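Local coordinates for protein xyloglucan-specific endo-beta-1,4-glucanase (PDB 4W87) that probably cleaves internal beta-1,4-glucosidic bonds in the backbone of xyloglucan, as a family 5 glycoside hydrolase with a TIM-barrel fold, at residues Ala219-Thr224 / Val268-Gly273. The protein carries 1 engineered substitution. Numbering follows the deposited sequence.
Sequences AVALHT and VITETG. With XYS (alpha-D-xylopyranose), chain C.
Glu271 runs its side chain across one face of the His223 imidazole, so that its atoms pass from the CD2/CG side of the ring to the CE1 side. Its CB makes a CH-pi contact, 3.7 Å from the ring centroid. With CG anti to the carbonyl carbon (chi1 -62°) and the chain extended beyond it, the side chain lies along the ring and CG comes nearest NE2. CD settles toward the rim, 3.3 Å from CE1 of His223, with carboxylate and imidazole planes stacked 18° apart. At the tip OE1 comes nearest ND1 of His223 and OE2 nearest CE1; OE1 also bonds to the hydroxyl of Tyr225 and OE2 forms a salt bridge with Arg59, holding the carboxylate by both oxygens. The ring is fixed at its edge as well: His223 NE2 donates to Thr270 OG1 at 2.9 Å, almost in the imidazole plane. ND1 bonds to Glu149 and Thr270 OG1 also to Glu145, while His200 stacks on the ring. Replacing His223 by an alanine is likely to leave Thr270 and Glu149 without their ring-nitrogen partners and Glu271 without the flat surface it lies against. Strands 218-223 and 267-272 are neighbours, the sixth and seventh parallel strands of a (beta/alpha)8 barrel, and the polar cluster gathers toward their C-terminal ends, where family 5 enzymes have their active site. Consistent with this, a bound xylose lies beside them, its O5 3.1 Å from His223 O. Earlier along the strands, Val268 N donates to Val220 O at 2.9 Å and Leu222 N to Val268 O at 3.0 Å. On the sheet face turned to helices 246-261 and 280-295, Ile269 CD1 packs 3.9 Å from Leu222 CB. Ile269 CG2 also meets Thr224 OG1 at 3.3 Å, the side chains crossing at about a right angle.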
ATOM      1  N   ALA A 219       9.971   4.124   6.503  1.00 25.45           N
ATOM      2  CA  ALA A 219       9.707   4.888   5.306  1.00 26.92           C
ATOM      3  C   ALA A 219       8.299   5.453   5.381  1.00 27.29           C
ATOM      4  O   ALA A 219       7.449   4.992   6.192  1.00 25.03           O
ATOM      5  CB  ALA A 219       9.885   4.019   4.066  1.00 27.51           C
ATOM      6  N   VAL A 220       8.068   6.492   4.579  1.00 26.36           N
ATOM      7  CA  VAL A 220       6.746   7.116   4.544  1.00 24.89           C
ATOM      8  C   VAL A 220       6.006   6.718   3.282  1.00 25.45           C
ATOM      9  O   VAL A 220       6.505   6.907   2.152  1.00 23.40           O
ATOM     10  CB  VAL A 220       6.833   8.624   4.566  1.00 27.07           C
ATOM     11  CG1 VAL A 220       5.444   9.251   4.442  1.00 27.92           C
ATOM     12  CG2 VAL A 220       7.471   9.079   5.861  1.00 29.80           C
ATOM     13  N   ALA A 221       4.797   6.236   3.467  1.00 23.67           N
ATOM     14  CA  ALA A 221       4.024   5.794   2.329  1.00 24.97           C
ATOM     15  C   ALA A 221       2.974   6.820   1.950  1.00 23.42           C
ATOM     16  O   ALA A 221       2.396   7.507   2.780  1.00 27.67           O
ATOM     17  CB  ALA A 221       3.364   4.479   2.572  1.00 23.94           C
ATOM     18  N   LEU A 222       2.780   6.898   0.666  1.00 23.05           N
ATOM     19  CA  LEU A 222       1.742   7.708   0.049  1.00 24.54           C
ATOM     20  C   LEU A 222       1.060   6.946  -1.074  1.00 23.54           C
ATOM     21  O   LEU A 222       1.695   6.078  -1.695  1.00 19.86           O
ATOM     22  CB  LEU A 222       2.448   8.897  -0.561  1.00 25.46           C
ATOM     23  CG  LEU A 222       3.148   9.807   0.485  1.00 22.74           C
ATOM     24  CD1 LEU A 222       3.944  10.802  -0.291  1.00 23.77           C
ATOM     25  CD2 LEU A 222       2.212  10.509   1.436  1.00 21.98           C
ATOM     26  N   HIS A 223      -0.198   7.292  -1.339  1.00 24.78           N
ATOM     27  CA  HIS A 223      -0.928   6.892  -2.554  1.00 24.50           C
ATOM     28  C   HIS A 223      -1.254   8.068  -3.464  1.00 26.19           C
ATOM     29  O   HIS A 223      -1.876   9.049  -3.056  1.00 28.07           O
ATOM     30  CB  HIS A 223      -2.255   6.251  -2.202  1.00 24.06           C
ATOM     31  CG  HIS A 223      -2.108   5.001  -1.407  1.00 24.03           C
ATOM     32  ND1 HIS A 223      -3.182   4.368  -0.798  1.00 23.79           N
ATOM     33  CD2 HIS A 223      -1.007   4.272  -1.103  1.00 23.89           C
ATOM     34  CE1 HIS A 223      -2.741   3.304  -0.148  1.00 26.25           C
ATOM     35  NE2 HIS A 223      -1.425   3.222  -0.320  1.00 26.26           N
ATOM     36  N   THR A 224      -0.912   7.930  -4.727  1.00 28.52           N
ATOM     37  CA  THR A 224      -1.046   9.011  -5.648  1.00 32.35           C
ATOM     38  C   THR A 224      -1.551   8.448  -6.931  1.00 37.94           C
ATOM     39  O   THR A 224      -0.816   7.778  -7.691  1.00 46.56           O
ATOM     40  CB  THR A 224       0.332   9.556  -5.922  1.00 34.28           C
ATOM     41  OG1 THR A 224       1.170   8.421  -6.100  1.00 36.03           O
ATOM     42  CG2 THR A 224       0.832  10.349  -4.738  1.00 32.92           C
ATOM     43  N   VAL A 268       7.804   5.832  -0.201  1.00 28.67           N
ATOM     44  CA  VAL A 268       7.294   4.847  -1.109  1.00 28.62           C
ATOM     45  C   VAL A 268       5.838   5.144  -1.429  1.00 28.81           C
ATOM     46  O   VAL A 268       5.045   5.425  -0.539  1.00 28.80           O
ATOM     47  CB  VAL A 268       7.304   3.475  -0.483  1.00 30.11           C
ATOM     48  CG1 VAL A 268       7.027   2.440  -1.560  1.00 31.02           C
ATOM     49  CG2 VAL A 268       8.647   3.223   0.162  1.00 33.26           C
ATOM     50  N   ILE A 269       5.520   5.024  -2.705  1.00 25.32           N
ATOM     51  CA  ILE A 269       4.170   5.100  -3.197  1.00 24.31           C
ATOM     52  C   ILE A 269       3.602   3.703  -3.216  1.00 24.26           C
ATOM     53  O   ILE A 269       3.866   2.957  -4.147  1.00 23.49           O
ATOM     54  CB  ILE A 269       4.164   5.605  -4.622  1.00 21.62           C
ATOM     55  CG1 ILE A 269       4.945   6.922  -4.739  1.00 22.94           C
ATOM     56  CG2 ILE A 269       2.766   5.696  -5.142  1.00 22.72           C
ATOM     57  CD1 ILE A 269       4.680   7.963  -3.662  1.00 24.73           C
ATOM     58  N   THR A 270       2.857   3.335  -2.168  1.00 24.05           N
ATOM     59  CA  THR A 270       2.453   1.963  -2.019  1.00 22.07           C
ATOM     60  C   THR A 270       1.201   1.600  -2.803  1.00 23.91           C
ATOM     61  O   THR A 270       0.782   0.411  -2.832  1.00 22.03           O
ATOM     62  CB  THR A 270       2.311   1.561  -0.543  1.00 21.52           C
ATOM     63  OG1 THR A 270       1.372   2.389   0.097  1.00 21.91           O
ATOM     64  CG2 THR A 270       3.654   1.673   0.160  1.00 21.26           C
ATOM     65  N   GLU A 271       0.602   2.604  -3.440  1.00 26.21           N
ATOM     66  CA  GLU A 271      -0.391   2.376  -4.490  1.00 24.95           C
ATOM     67  C   GLU A 271      -0.393   3.511  -5.515  1.00 25.22           C
ATOM     68  O   GLU A 271      -0.402   4.710  -5.175  1.00 23.33           O
ATOM     69  CB  GLU A 271      -1.821   2.264  -3.949  1.00 24.59           C
ATOM     70  CG  GLU A 271      -2.122   1.131  -2.997  1.00 24.69           C
ATOM     71  CD  GLU A 271      -3.556   1.169  -2.501  1.00 25.64           C
ATOM     72  OE1 GLU A 271      -4.389   1.870  -3.120  1.00 25.58           O
ATOM     73  OE2 GLU A 271      -3.884   0.477  -1.511  1.00 25.06           O
ATOM     74  N   THR A 272      -0.523   3.102  -6.760  1.00 25.94           N
ATOM     75  CA  THR A 272      -0.882   4.031  -7.838  1.00 26.78           C
ATOM     76  C   THR A 272      -1.377   3.142  -8.993  1.00 26.56           C
ATOM     77  O   THR A 272      -1.400   1.910  -8.877  1.00 23.49           O
ATOM     78  CB  THR A 272       0.273   5.014  -8.250  1.00 28.26           C
ATOM     79  OG1 THR A 272      -0.180   5.930  -9.260  1.00 29.33           O
ATOM     80  CG2 THR A 272       1.491   4.281  -8.822  1.00 29.26           C
ATOM     81  N   GLY A 273      -1.853   3.769 -10.061  1.00 25.89           N
ATOM     82  CA  GLY A 273      -2.403   3.035 -11.214  1.00 28.07           C
ATOM     83  C   GLY A 273      -3.382   3.863 -12.035  1.00 26.19           C
ATOM     84  O   GLY A 273      -3.723   4.981 -11.673  1.00 27.97           O
TER
HETATM   85  C1  XYS C   4      -5.657   8.482  -1.800  1.00 55.31           C
HETATM   86  C2  XYS C   4      -5.727   9.764  -0.914  1.00 55.50           C
HETATM   87  C3  XYS C   4      -6.351  10.894  -1.725  1.00 55.54           C
HETATM   88  C4  XYS C   4      -5.603  11.137  -3.051  1.00 54.72           C
HETATM   89  C5  XYS C   4      -5.430   9.863  -3.863  1.00 55.15           C
HETATM   90  O2  XYS C   4      -6.474   9.753   0.347  1.00 49.25           O
HETATM   91  O3  XYS C   4      -6.417  12.016  -0.839  1.00 47.75           O
HETATM   92  O4  XYS C   4      -6.325  11.999  -3.916  1.00 54.37           O
HETATM   93  O5  XYS C   4      -4.949   8.819  -3.008  1.00 57.77           O